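Local coordinates for MdbA (Actinomyces oris, PDB 4Z7X), which probably catalyses disulfide-bond formation in exported proteins as a thioredoxin-like thiol-disulfide oxidoreductase linked to pilus assembly, at residues Cys67-Phe73 against Thr196-Phe200; Trp104-Val108 against Asn145-Leu151; Met109-Val114 against Asp175-Val181. All coordinates share one frame; numbering follows the deposited sequence. Where two conformers were deposited one is given.

Contact 1: Cys67-Phe73 against Thr196-Phe200; sequences CSHCAQF and TPTVF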
ATOM      1  N   CYS A  67       9.709  -5.319  -4.028  1.00 13.14           N
ATOM      2  CA  CYS A  67       9.340  -6.383  -4.978  1.00 13.70           C
ATOM      3  C   CYS A  67       9.124  -5.799  -6.375  1.00 13.24           C
ATOM      4  O   CYS A  67       8.237  -4.933  -6.597  1.00 14.46           O
ATOM      5  CB  CYS A  67       8.078  -7.122  -4.486  1.00 14.87           C
ATOM      6  SG  CYS A  67       7.400  -8.271  -5.718  1.00 17.28           S
ATOM      7  N   SER A  68       9.895  -6.282  -7.334  1.00 14.37           N
ATOM      8  CA  SER A  68       9.776  -5.762  -8.703  1.00 15.76           C
ATOM      9  C   SER A  68       8.446  -6.048  -9.352  1.00 13.11           C
ATOM     10  O   SER A  68       7.964  -5.233 -10.139  1.00 14.51           O
ATOM     11  CB  SER A  68      10.935  -6.301  -9.558  1.00 14.75           C
ATOM     12  OG  SER A  68      10.857  -7.707  -9.722  1.00 19.89           O
ATOM     13  N   HIS A  69       7.837  -7.191  -9.018  1.00 11.63           N
ATOM     14  CA  HIS A  69       6.525  -7.486  -9.543  1.00 13.42           C
ATOM     15  C   HIS A  69       5.458  -6.535  -8.987  1.00 12.88           C
ATOM     16  O   HIS A  69       4.535  -6.121  -9.703  1.00 15.06           O
ATOM     17  CB  HIS A  69       6.153  -8.939  -9.267  1.00 16.52           C
ATOM     18  CG  HIS A  69       7.026  -9.913  -9.973  1.00 24.44           C
ATOM     19  ND1 HIS A  69       8.062 -10.575  -9.360  1.00 33.09           N
ATOM     20  CD2 HIS A  69       7.030 -10.312 -11.262  1.00 32.54           C
ATOM     21  CE1 HIS A  69       8.656 -11.357 -10.242  1.00 34.21           C
ATOM     22  NE2 HIS A  69       8.049 -11.210 -11.405  1.00 34.09           N
ATOM     23  N   CYS A  70       5.573  -6.197  -7.713  1.00 12.57           N
ATOM     24  CA  CYS A  70       4.723  -5.176  -7.090  1.00 12.17           C
ATOM     25  C   CYS A  70       4.930  -3.797  -7.720  1.00 12.25           C
ATOM     26  O   CYS A  70       3.981  -3.063  -7.905  1.00 13.89           O
ATOM     27  CB  CYS A  70       4.993  -5.086  -5.585  1.00 12.83           C
ATOM     28  SG  CYS A  70       4.471  -6.574  -4.719  1.00 14.78           S
ATOM     29  N   ALA A  71       6.165  -3.453  -8.047  1.00 12.47           N
ATOM     30  CA  ALA A  71       6.427  -2.159  -8.698  1.00 13.24           C
ATOM     31  C   ALA A  71       5.762  -2.124 -10.060  1.00 13.03           C
ATOM     32  O   ALA A  71       5.163  -1.109 -10.427  1.00 16.15           O
ATOM     33  CB  ALA A  71       7.933  -1.900  -8.812  1.00 14.95           C
ATOM     34  N   GLN A  72       5.852  -3.221 -10.812  1.00 12.42           N
ATOM     35  CA  GLN A  72       5.242  -3.298 -12.147  0.60 13.42           C
ATOM     36  C   GLN A  72       3.723  -3.210 -11.999  1.00 12.44           C
ATOM     37  O   GLN A  72       3.040  -2.544 -12.793  1.00 15.99           O
ATOM     38  CB  GLN A  72       5.598  -4.631 -12.845  0.60 17.67           C
ATOM     39  CG  GLN A  72       7.055  -4.780 -13.262  0.60 22.36           C
ATOM     40  CD  GLN A  72       7.354  -6.134 -13.904  0.60 27.33           C
ATOM     41  OE1 GLN A  72       8.013  -6.990 -13.306  0.60 38.53           O
ATOM     42  NE2 GLN A  72       6.856  -6.337 -15.114  0.60 32.60           N
ATOM     43  N   PHE A  73       3.189  -3.907 -10.980  1.00 12.41           N
ATOM     44  CA  PHE A  73       1.760  -3.929 -10.741  1.00 14.16           C
ATOM     45  C   PHE A  73       1.248  -2.550 -10.458  1.00 13.58           C
ATOM     46  O   PHE A  73       0.237  -2.132 -11.027  1.00 13.44           O
ATOM     47  CB  PHE A  73       1.433  -4.889  -9.578  1.00 14.23           C
ATOM     48  CG  PHE A  73      -0.047  -5.097  -9.333  1.00 14.10           C
ATOM     49  CD1 PHE A  73      -0.766  -4.175  -8.575  1.00 15.89           C
ATOM     50  CD2 PHE A  73      -0.716  -6.227  -9.840  1.00 15.05           C
ATOM     51  CE1 PHE A  73      -2.123  -4.347  -8.354  1.00 18.83           C
ATOM     52  CE2 PHE A  73      -2.058  -6.413  -9.603  1.00 17.66           C
ATOM     53  CZ  PHE A  73      -2.771  -5.472  -8.863  1.00 18.22           C
ATOM     54  N   THR A 196       4.465 -12.103  -3.478  1.00 17.65           N
ATOM     55  CA  THR A 196       3.928 -10.758  -3.719  1.00 16.21           C
ATOM     56  C   THR A 196       4.016 -10.385  -5.224  1.00 16.13           C
ATOM     57  O   THR A 196       4.898 -10.847  -5.930  1.00 19.78           O
ATOM     58  CB  THR A 196       4.647  -9.655  -2.926  1.00 17.49           C
ATOM     59  OG1 THR A 196       6.053  -9.735  -3.167  1.00 21.51           O
ATOM     60  CG2 THR A 196       4.402  -9.810  -1.451  1.00 16.23           C
ATOM     61  N   PRO A 197       3.072  -9.606  -5.733  1.00 15.31           N
ATOM     62  CA  PRO A 197       1.828  -9.279  -5.043  1.00 14.57           C
ATOM     63  C   PRO A 197       0.898 -10.480  -4.888  1.00 14.18           C
ATOM     64  O   PRO A 197       1.029 -11.459  -5.607  1.00 17.43           O
ATOM     65  CB  PRO A 197       1.194  -8.236  -5.966  1.00 16.81           C
ATOM     66  CG  PRO A 197       1.706  -8.562  -7.308  1.00 19.76           C
ATOM     67  CD  PRO A 197       3.072  -9.138  -7.143  1.00 18.54           C
ATOM     68  N   THR A 198      -0.033 -10.387  -3.926  1.00 13.87           N
ATOM     69  CA  THR A 198      -1.167 -11.290  -3.838  1.00 13.34           C
ATOM     70  C   THR A 198      -2.384 -10.385  -3.791  1.00 11.74           C
ATOM     71  O   THR A 198      -2.394  -9.410  -3.028  1.00 12.88           O
ATOM     72  CB  THR A 198      -1.124 -12.234  -2.602  1.00 16.42           C
ATOM     73  OG1 THR A 198      -0.000 -13.117  -2.699  1.00 18.92           O
ATOM     74  CG2 THR A 198      -2.389 -13.045  -2.548  1.00 21.38           C
ATOM     75  N   VAL A 199      -3.384 -10.690  -4.597  1.00 11.64           N
ATOM     76  CA  VAL A 199      -4.586  -9.849  -4.704  1.00 11.49           C
ATOM     77  C   VAL A 199      -5.844 -10.680  -4.440  1.00 12.22           C
ATOM     78  O   VAL A 199      -6.002 -11.800  -4.947  1.00 13.56           O
ATOM     79  CB  VAL A 199      -4.622  -9.205  -6.125  1.00 12.89           C
ATOM     80  CG1 VAL A 199      -5.859  -8.359  -6.333  1.00 15.15           C
ATOM     81  CG2 VAL A 199      -3.381  -8.326  -6.353  1.00 13.90           C
ATOM     82  N   PHE A 200      -6.755 -10.104  -3.647  1.00 11.69           N
ATOM     83  CA  PHE A 200      -8.077 -10.671  -3.428  1.00 12.02           C
ATOM     84  C   PHE A 200      -9.117  -9.625  -3.786  1.00 12.18           C
ATOM     85  O   PHE A 200      -8.897  -8.412  -3.598  1.00 10.84           O
ATOM     86  CB  PHE A 200      -8.230 -11.068  -1.968  1.00 13.06           C
ATOM     87  CG  PHE A 200      -7.298 -12.137  -1.527  1.00 12.41           C
ATOM     88  CD1 PHE A 200      -7.678 -13.467  -1.602  1.00 14.93           C
ATOM     89  CD2 PHE A 200      -6.071 -11.809  -0.952  1.00 15.70           C
ATOM     90  CE1 PHE A 200      -6.817 -14.459  -1.201  1.00 16.63           C
ATOM     91  CE2 PHE A 200      -5.199 -12.793  -0.530  1.00 15.67           C
ATOM     92  CZ  PHE A 200      -5.579 -14.131  -0.652  1.00 15.86           C
TER

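Contact 2: Trp104-Val108 against Asn145-Leu151; sequences WTSVV and NMTVEGL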
ATOM      1  N   TRP A 104      15.485  -1.496   2.323  1.00 13.72           N
ATOM      2  CA  TRP A 104      14.701  -0.467   1.607  1.00 12.67           C
ATOM      3  C   TRP A 104      13.220  -0.489   2.028  1.00 12.98           C
ATOM      4  O   TRP A 104      12.624   0.557   2.207  1.00 12.07           O
ATOM      5  CB  TRP A 104      14.807  -0.643   0.094  1.00 14.28           C
ATOM      6  CG  TRP A 104      13.979   0.307  -0.695  1.00 14.19           C
ATOM      7  CD1 TRP A 104      12.982  -0.015  -1.569  1.00 15.34           C
ATOM      8  CD2 TRP A 104      14.080   1.740  -0.717  1.00 15.41           C
ATOM      9  NE1 TRP A 104      12.463   1.105  -2.147  1.00 15.52           N
ATOM     10  CE2 TRP A 104      13.112   2.205  -1.646  1.00 15.95           C
ATOM     11  CE3 TRP A 104      14.892   2.679  -0.056  1.00 16.76           C
ATOM     12  CZ2 TRP A 104      12.919   3.562  -1.910  1.00 17.47           C
ATOM     13  CZ3 TRP A 104      14.691   4.044  -0.334  1.00 18.27           C
ATOM     14  CH2 TRP A 104      13.722   4.460  -1.247  1.00 20.16           C
ATOM     15  N   THR A 105      12.645  -1.676   2.217  1.00 11.99           N
ATOM     16  CA  THR A 105      11.274  -1.769   2.652  1.00 12.97           C
ATOM     17  C   THR A 105      11.050  -1.079   3.988  1.00 11.47           C
ATOM     18  O   THR A 105      10.031  -0.385   4.141  1.00 12.95           O
ATOM     19  CB  THR A 105      10.828  -3.241   2.684  1.00 12.50           C
ATOM     20  OG1 THR A 105      10.990  -3.769   1.364  1.00 14.65           O
ATOM     21  CG2 THR A 105       9.387  -3.397   3.173  1.00 14.21           C
ATOM     22  N   SER A 106      11.972  -1.252   4.947  1.00 11.84           N
ATOM     23  CA  SER A 106      11.836  -0.553   6.216  1.00 12.37           C
ATOM     24  C   SER A 106      11.987   0.961   6.041  1.00 11.53           C
ATOM     25  O   SER A 106      11.333   1.729   6.724  1.00 11.51           O
ATOM     26  CB  SER A 106      12.843  -1.047   7.259  1.00 14.02           C
ATOM     27  OG  SER A 106      12.539  -2.388   7.660  1.00 15.71           O
ATOM     28  N   VAL A 107      12.898   1.381   5.172  1.00 11.45           N
ATOM     29  CA  VAL A 107      13.081   2.812   4.926  1.00 11.47           C
ATOM     30  C   VAL A 107      11.768   3.410   4.412  1.00 10.33           C
ATOM     31  O   VAL A 107      11.266   4.418   4.956  1.00  9.73           O
ATOM     32  CB  VAL A 107      14.236   3.068   3.968  1.00 12.63           C
ATOM     33  CG1 VAL A 107      14.353   4.548   3.639  1.00 15.73           C
ATOM     34  CG2 VAL A 107      15.543   2.562   4.579  1.00 12.02           C
ATOM     35  N   VAL A 108      11.221   2.791   3.377  1.00 11.42           N
ATOM     36  CA  VAL A 108       9.965   3.274   2.801  1.00 10.97           C
ATOM     37  C   VAL A 108       8.828   3.204   3.816  1.00  9.97           C
ATOM     38  O   VAL A 108       8.063   4.175   3.941  1.00 10.43           O
ATOM     39  CB  VAL A 108       9.541   2.529   1.523  1.00 11.60           C
ATOM     40  CG1 VAL A 108       8.246   3.117   0.993  1.00 11.61           C
ATOM     41  CG2 VAL A 108      10.614   2.595   0.466  1.00 12.98           C
ATOM     42  N   ASN A 145      18.555   7.418  -5.812  1.00 15.05           N
ATOM     43  CA  ASN A 145      17.375   7.953  -5.124  1.00 16.30           C
ATOM     44  C   ASN A 145      16.760   6.979  -4.140  1.00 16.11           C
ATOM     45  O   ASN A 145      15.732   7.308  -3.497  1.00 14.33           O
ATOM     46  CB  ASN A 145      16.294   8.322  -6.139  1.00 18.11           C
ATOM     47  CG  ASN A 145      16.747   9.373  -7.086  1.00 24.57           C
ATOM     48  OD1 ASN A 145      17.270  10.416  -6.669  1.00 27.39           O
ATOM     49  ND2 ASN A 145      16.591   9.108  -8.373  1.00 27.91           N
HETATM   50  N   MSE A 146      17.350   5.792  -4.009  1.00 15.83           N
HETATM   51  CA  MSE A 146      16.842   4.793  -3.027  1.00 15.56           C
HETATM   52  C   MSE A 146      17.394   5.095  -1.645  1.00 15.87           C
HETATM   53  O   MSE A 146      18.170   4.310  -1.054  1.00 17.09           O
HETATM   54  CB  MSE A 146      17.132   3.384  -3.510  1.00 17.73           C
HETATM   55  CG  MSE A 146      16.343   3.148  -4.786  1.00 20.26           C
HETATM   56 SE   MSE A 146      16.554   1.293  -5.353  0.65 24.21          SE
HETATM   57  CE  MSE A 146      15.459   0.425  -3.982  1.00 28.32           C
ATOM     58  N   THR A 147      17.042   6.295  -1.167  1.00 14.95           N
ATOM     59  CA  THR A 147      17.549   6.837   0.071  1.00 17.45           C
ATOM     60  C   THR A 147      16.446   7.628   0.748  1.00 16.68           C
ATOM     61  O   THR A 147      15.413   7.917   0.119  1.00 15.32           O
ATOM     62  CB  THR A 147      18.681   7.833  -0.230  1.00 19.49           C
ATOM     63  OG1 THR A 147      18.180   8.905  -1.026  1.00 19.57           O
ATOM     64  CG2 THR A 147      19.845   7.164  -0.961  1.00 18.10           C
ATOM     65  N   VAL A 148      16.681   8.034   1.999  1.00 18.16           N
ATOM     66  CA  VAL A 148      15.785   8.976   2.663  1.00 17.21           C
ATOM     67  C   VAL A 148      15.615  10.268   1.828  1.00 15.90           C
ATOM     68  O   VAL A 148      14.507  10.767   1.646  1.00 16.98           O
ATOM     69  CB  VAL A 148      16.262   9.320   4.098  1.00 20.48           C
ATOM     70  CG1 VAL A 148      15.403  10.410   4.701  1.00 28.17           C
ATOM     71  CG2 VAL A 148      16.198   8.071   4.929  1.00 25.92           C
ATOM     72  N   GLU A 149      16.718  10.774   1.284  1.00 17.56           N
ATOM     73  CA  GLU A 149      16.687  12.008   0.522  1.00 18.92           C
ATOM     74  C   GLU A 149      15.830  11.845  -0.737  1.00 14.53           C
ATOM     75  O   GLU A 149      15.088  12.739  -1.088  1.00 17.02           O
ATOM     76  CB  GLU A 149      18.121  12.420   0.170  1.00 21.53           C
ATOM     77  CG  GLU A 149      18.927  12.818   1.412  1.00 26.50           C
ATOM     78  CD  GLU A 149      19.294  11.693   2.409  1.00 37.34           C
ATOM     79  OE1 GLU A 149      19.584  10.538   1.982  1.00 27.63           O
ATOM     80  OE2 GLU A 149      19.322  11.980   3.653  1.00 39.29           O
ATOM     81  N   GLY A 150      15.882  10.653  -1.341  1.00 12.18           N
ATOM     82  CA  GLY A 150      15.056  10.318  -2.484  1.00 14.41           C
ATOM     83  C   GLY A 150      13.592  10.291  -2.105  1.00 12.82           C
ATOM     84  O   GLY A 150      12.737  10.723  -2.869  1.00 13.14           O
ATOM     85  N   LEU A 151      13.280   9.745  -0.939  1.00 13.69           N
ATOM     86  CA  LEU A 151      11.879   9.759  -0.475  1.00 14.26           C
ATOM     87  C   LEU A 151      11.390  11.151  -0.129  1.00 14.32           C
ATOM     88  O   LEU A 151      10.232  11.439  -0.326  1.00 13.17           O
ATOM     89  CB  LEU A 151      11.674   8.833   0.718  1.00 13.19           C
ATOM     90  CG  LEU A 151      11.809   7.330   0.393  1.00 12.80           C
ATOM     91  CD1 LEU A 151      12.049   6.506   1.641  1.00 17.66           C
ATOM     92  CD2 LEU A 151      10.573   6.860  -0.399  1.00 15.51           C
TER

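Contact 3: Met109-Val114 against Asp175-Val181; sequences MNAMGV and DKYGKWV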
HETATM    1  N   MSE A 109       8.721   2.082   4.559  1.00  9.86           N
HETATM    2  CA  MSE A 109       7.629   1.978   5.534  1.00  9.99           C
HETATM    3  C   MSE A 109       7.722   3.038   6.636  1.00  9.46           C
HETATM    4  O   MSE A 109       6.715   3.548   7.113  1.00 10.20           O
HETATM    5  CB  MSE A 109       7.456   0.555   6.073  1.00 10.89           C
HETATM    6  CG  MSE A 109       6.881  -0.315   4.973  1.00 12.92           C
HETATM    7 SE   MSE A 109       6.531  -2.142   5.560  0.65 13.36          SE
HETATM    8  CE  MSE A 109       5.146  -1.740   6.859  1.00 11.50           C
ATOM      9  N   ASN A 110       8.923   3.378   7.073  1.00  9.35           N
ATOM     10  CA  ASN A 110       9.047   4.432   8.055  1.00 10.85           C
ATOM     11  C   ASN A 110       8.601   5.788   7.513  1.00 10.16           C
ATOM     12  O   ASN A 110       7.919   6.537   8.201  1.00 12.05           O
ATOM     13  CB  ASN A 110      10.481   4.469   8.595  1.00 12.35           C
ATOM     14  CG  ASN A 110      10.664   3.483   9.726  1.00 11.95           C
ATOM     15  OD1 ASN A 110      10.071   3.679  10.768  1.00 16.17           O
ATOM     16  ND2 ASN A 110      11.466   2.435   9.541  1.00 15.21           N
ATOM     17  N   ALA A 111       8.945   6.097   6.260  1.00 10.19           N
ATOM     18  CA  ALA A 111       8.509   7.354   5.665  1.00 10.82           C
ATOM     19  C   ALA A 111       6.987   7.318   5.424  1.00 10.39           C
ATOM     20  O   ALA A 111       6.293   8.290   5.695  1.00 10.83           O
ATOM     21  CB  ALA A 111       9.219   7.615   4.350  1.00 12.78           C
HETATM   22  N   MSE A 112       6.477   6.186   4.967  1.00  9.90           N
HETATM   23  CA  MSE A 112       5.032   6.026   4.768  0.70  9.65           C
HETATM   24  C   MSE A 112       4.286   6.177   6.069  1.00  9.69           C
HETATM   25  O   MSE A 112       3.196   6.739   6.097  1.00  9.48           O
HETATM   26  CB  MSE A 112       4.701   4.672   4.128  0.70  9.99           C
HETATM   27  CG  MSE A 112       3.184   4.454   3.927  0.70 12.72           C
HETATM   28 SE   MSE A 112       2.227   5.932   2.971  0.46 11.70          SE
HETATM   29  CE  MSE A 112       2.660   5.252   1.186  0.70 12.79           C
ATOM     30  N   GLY A 113       4.852   5.690   7.178  1.00  8.88           N
ATOM     31  CA  GLY A 113       4.192   5.839   8.479  1.00  9.34           C
ATOM     32  C   GLY A 113       4.020   7.307   8.844  1.00 10.15           C
ATOM     33  O   GLY A 113       2.969   7.726   9.340  1.00 10.40           O
ATOM     34  N   VAL A 114       5.053   8.104   8.584  1.00  9.76           N
ATOM     35  CA  VAL A 114       4.966   9.541   8.853  1.00 10.33           C
ATOM     36  C   VAL A 114       3.886  10.167   7.963  1.00  9.19           C
ATOM     37  O   VAL A 114       3.082  10.964   8.418  1.00 10.42           O
ATOM     38  CB  VAL A 114       6.327  10.230   8.566  1.00 10.34           C
ATOM     39  CG1 VAL A 114       6.198  11.746   8.657  1.00 11.70           C
ATOM     40  CG2 VAL A 114       7.455   9.735   9.480  1.00 10.17           C
ATOM     41  N   ASP A 175      13.906   3.806  13.478  1.00 12.92           N
ATOM     42  CA  ASP A 175      12.950   2.748  13.106  1.00 13.55           C
ATOM     43  C   ASP A 175      11.652   2.948  13.881  1.00 11.39           C
ATOM     44  O   ASP A 175      11.132   2.016  14.506  1.00 12.54           O
ATOM     45  CB  ASP A 175      13.574   1.379  13.392  1.00 14.61           C
ATOM     46  CG  ASP A 175      12.898   0.220  12.691  1.00 16.22           C
ATOM     47  OD1 ASP A 175      12.271   0.433  11.616  1.00 17.12           O
ATOM     48  OD2 ASP A 175      13.073  -0.956  13.186  1.00 21.95           O
ATOM     49  N   LYS A 176      11.097   4.154  13.777  1.00 11.30           N
ATOM     50  CA  LYS A 176       9.907   4.522  14.505  1.00 11.10           C
ATOM     51  C   LYS A 176       8.756   3.505  14.299  1.00 12.13           C
ATOM     52  O   LYS A 176       8.006   3.207  15.248  1.00 11.47           O
ATOM     53  CB  LYS A 176       9.415   5.902  14.086  1.00 13.46           C
ATOM     54  CG  LYS A 176       8.151   6.362  14.806  1.00 14.01           C
ATOM     55  CD  LYS A 176       7.796   7.811  14.448  1.00 14.85           C
ATOM     56  CE  LYS A 176       6.505   8.256  15.132  1.00 17.76           C
ATOM     57  NZ  LYS A 176       6.837   8.431  16.574  1.00 21.03           N
ATOM     58  N   TYR A 177       8.608   3.048  13.060  1.00 10.47           N
ATOM     59  CA  TYR A 177       7.540   2.147  12.703  1.00 10.21           C
ATOM     60  C   TYR A 177       7.964   0.704  12.518  1.00 10.88           C
ATOM     61  O   TYR A 177       7.289  -0.088  11.840  1.00 11.34           O
ATOM     62  CB  TYR A 177       6.733   2.672  11.474  1.00 10.54           C
ATOM     63  CG  TYR A 177       6.107   4.044  11.707  1.00  9.59           C
ATOM     64  CD1 TYR A 177       4.899   4.193  12.377  1.00 11.69           C
ATOM     65  CD2 TYR A 177       6.737   5.197  11.274  1.00 10.31           C
ATOM     66  CE1 TYR A 177       4.335   5.434  12.595  1.00 13.61           C
ATOM     67  CE2 TYR A 177       6.173   6.451  11.478  1.00 12.12           C
ATOM     68  CZ  TYR A 177       4.968   6.573  12.145  1.00 11.26           C
ATOM     69  OH  TYR A 177       4.399   7.828  12.376  1.00 13.10           O
ATOM     70  N   GLY A 178       9.026   0.309  13.206  1.00 10.08           N
ATOM     71  CA  GLY A 178       9.462  -1.086  13.138  1.00 10.78           C
ATOM     72  C   GLY A 178       8.417  -2.066  13.552  1.00 11.43           C
ATOM     73  O   GLY A 178       8.391  -3.160  13.035  1.00 12.46           O
ATOM     74  N   LYS A 179       7.560  -1.685  14.507  1.00 11.03           N
ATOM     75  CA  LYS A 179       6.464  -2.578  14.905  1.00 11.37           C
ATOM     76  C   LYS A 179       5.472  -2.818  13.780  1.00 11.72           C
ATOM     77  O   LYS A 179       4.892  -3.909  13.640  1.00 12.34           O
ATOM     78  CB  LYS A 179       5.689  -2.046  16.122  1.00 13.34           C
ATOM     79  CG  LYS A 179       6.451  -2.193  17.422  1.00 15.13           C
ATOM     80  CD  LYS A 179       5.689  -1.547  18.589  1.00 15.50           C
ATOM     81  CE  LYS A 179       4.291  -2.089  18.813  1.00 17.07           C
ATOM     82  NZ  LYS A 179       3.653  -1.374  19.972  1.00 16.19           N
ATOM     83  N   TRP A 180       5.294  -1.812  12.956  1.00 11.70           N
ATOM     84  CA  TRP A 180       4.379  -1.948  11.820  1.00 11.11           C
ATOM     85  C   TRP A 180       4.945  -2.922  10.796  1.00 11.57           C
ATOM     86  O   TRP A 180       4.236  -3.758  10.254  1.00 11.39           O
ATOM     87  CB  TRP A 180       4.179  -0.583  11.157  1.00 10.87           C
ATOM     88  CG  TRP A 180       3.190  -0.556  10.035  1.00  9.82           C
ATOM     89  CD1 TRP A 180       2.118  -1.352   9.867  1.00 10.29           C
ATOM     90  CD2 TRP A 180       3.212   0.332   8.925  1.00 10.07           C
ATOM     91  NE1 TRP A 180       1.430  -1.000   8.719  1.00  9.05           N
ATOM     92  CE2 TRP A 180       2.082   0.048   8.134  1.00  9.37           C
ATOM     93  CE3 TRP A 180       4.045   1.376   8.542  1.00 10.21           C
ATOM     94  CZ2 TRP A 180       1.805   0.719   6.958  1.00 10.04           C
ATOM     95  CZ3 TRP A 180       3.774   2.042   7.365  1.00  8.95           C
ATOM     96  CH2 TRP A 180       2.655   1.740   6.606  1.00  9.15           C
ATOM     97  N   VAL A 181       6.232  -2.793  10.510  1.00 10.37           N
ATOM     98  CA  VAL A 181       6.924  -3.709   9.595  1.00 11.91           C
ATOM     99  C   VAL A 181       6.781  -5.156  10.109  1.00 13.45           C
ATOM    100  O   VAL A 181       6.392  -6.063   9.373  1.00 14.20           O
ATOM    101  CB  VAL A 181       8.403  -3.315   9.453  1.00 13.37           C
ATOM    102  CG1 VAL A 181       9.166  -4.297   8.603  1.00 16.31           C
ATOM    103  CG2 VAL A 181       8.536  -1.895   8.919  1.00 12.85           C
TER

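Contact 1: Cys67-Phe73 against Thr196-Phe200
C67 and C70 meet the T196-P197 bend through different side-chain rotations. At C67, SG stands anti to the main-chain nitrogen (chi1 171°), which sends it forward over the first helical turn, 3.2 Å from T196 OG1. At C70 the sulfur swings instead to the backbone-nitrogen side (chi1 -67°) and comes to lie against the start of the proline, SG to P197 N 3.5 Å. The two sulfurs, C67 SG and C70 SG, end 3.5 Å apart, too far for a disulfide, so the pair is not joined in this structure. C67 also caps the helix: C70 N donates to C67 SG over 3.4 Å with a fairly straight N-H angle of 162°, a bond that favours this direction of the sulfur. A cysteine pair at a helix start, facing a cis proline, is the thioredoxin-type CxxC arrangement, and these are probably the redox cysteines.

Proline suits position 197 because it adopts the cis peptide bond readily and brings no N-H toward the C70 sulfur. Its ring slides in beside the helix, with P197 CD 3.7 Å from H69 CB, while the imidazole of H69 turns away. Threonine at 196 offers carbon as well as oxygen, and T196 CB packs 3.6 Å from C70 SG. One turn further along, F73 and V199 close the apolar end: the ring reaches V199 CG2 with its far atom, F73 CZ, at 3.8 Å.

The contact joins the start of helix 68-86 to the lead-in of strand 198-201. Strand 58-63 packs against it, with F63 against C70 and I61 against F73. Helix 123-140 covers C70 through F131, while L100 and C97, from the loop after strand 91-96, touch C67 and T196 respectively.

Contact 2: Trp104-Val108 against Asn145-Leu151
W104 and M146 make the aromatic part of this contact. The selenomethionine M146 bends at chi3 (72°), which folds its methyl back over the indole; CE sits 3.5 Å from the centroid of the five-membered ring, only 8° off the normal. This is a CH-pi contact within a Met-aromatic pair, for SE stands above the same face but further off, 5.2 Å from that centroid. V108 CG2 lies over the opposite face, so the indole is sandwiched between two aliphatic groups, while T147 O lies at its edge, in the ring plane. A long, flexible side chain suits position 146, since it can reach from the loop across to a ring on helix 103-118.

Aliphatic packing continues away from the indole. L151 presses its branch point on the outer benzo corner, CG to W104 CH2 3.8 Å, and passes its CD1 methyl to V107 CG1 at 3.6 Å. V148 meets V107 at the margin, V148 CG2 to V107 CG1 4.2 Å, and V172 of helix 168-174 touches both valines.

The side-chain hydrogen bond of the 145-151 segment is internal to it. T147 is the N-cap of helix 148-157, its OG1 accepting from G150 N at 2.9 Å and 154°. Glycine fits at 150 because a CB there would run into the N145 carbonyl oxygen. M146, just before the cap, is the centre of an inverse gamma turn.

With no hydrogen bond passing between 104-108 and 145-151, the join depends on shape and dispersion, while the T147 cap serves the start of helix 148-157 and not the join.

Contact 3: Met109-Val114 against Asp175-Val181
M109 and W180 form the apolar centre. The chain of M109 runs extended through chi2 and bends at its last torsion (chi3 65°), which turns the selenomethionine methyl CE over the middle of the indole's six-membered ring, 3.7 Å from its centroid and 17° off the normal, in a Met-aromatic contact; M109 CB rests 3.9 Å from V181 CG2. M112 approaches the same indole at its edge, CG to W180 CH2 3.9 Å, and W180 NE1 bonds to A39 O. Next to this, G113 CA packs over one face of Y177, 3.7 Å from the ring centroid; any CB at 113 would clash with the ring, hence glycine. Y177 OH bonds to D117.

Y177 is the N-cap residue of helix 178-190 and sits within a type I turn, D175 to G178, that follows a Schellman motif at D175 ending helix 168-174. N110 grips this turn with both ends of its amide: OD1 accepts from Y177 N at 2.8 Å and 164°, in the carbonyl plane, and ND2 donates at 3.0 Å to the anti lone pair of D175 OD1. A leucine in place of N110 would probably leave the Y177 N-H without this acceptor and D175 OD1 without this amide donor. ND2 also bonds to S106 O, one turn back.

Contacts 2 and 3 share helix 103-118: its first part faces 145-151, its next turns face 175-181, and the two meet where L151 CD1 packs on A111 CB and S106 on V181. Both place a selenomethionine methyl over an indole, but in contact 2 the ring belongs to the shared helix and in contact 3 to the partner. Contact 3 is the more buried and adds side-chain hydrogen bonds across the join; contact 2 is partly exposed and bonds none across. Contact 1, also buried, lies about 19 to 20 Å away, centre to centre, and joins a helix to the sheet, with sulfur and a cis proline where the others set helix 103-118 against helix starts and the turns before them.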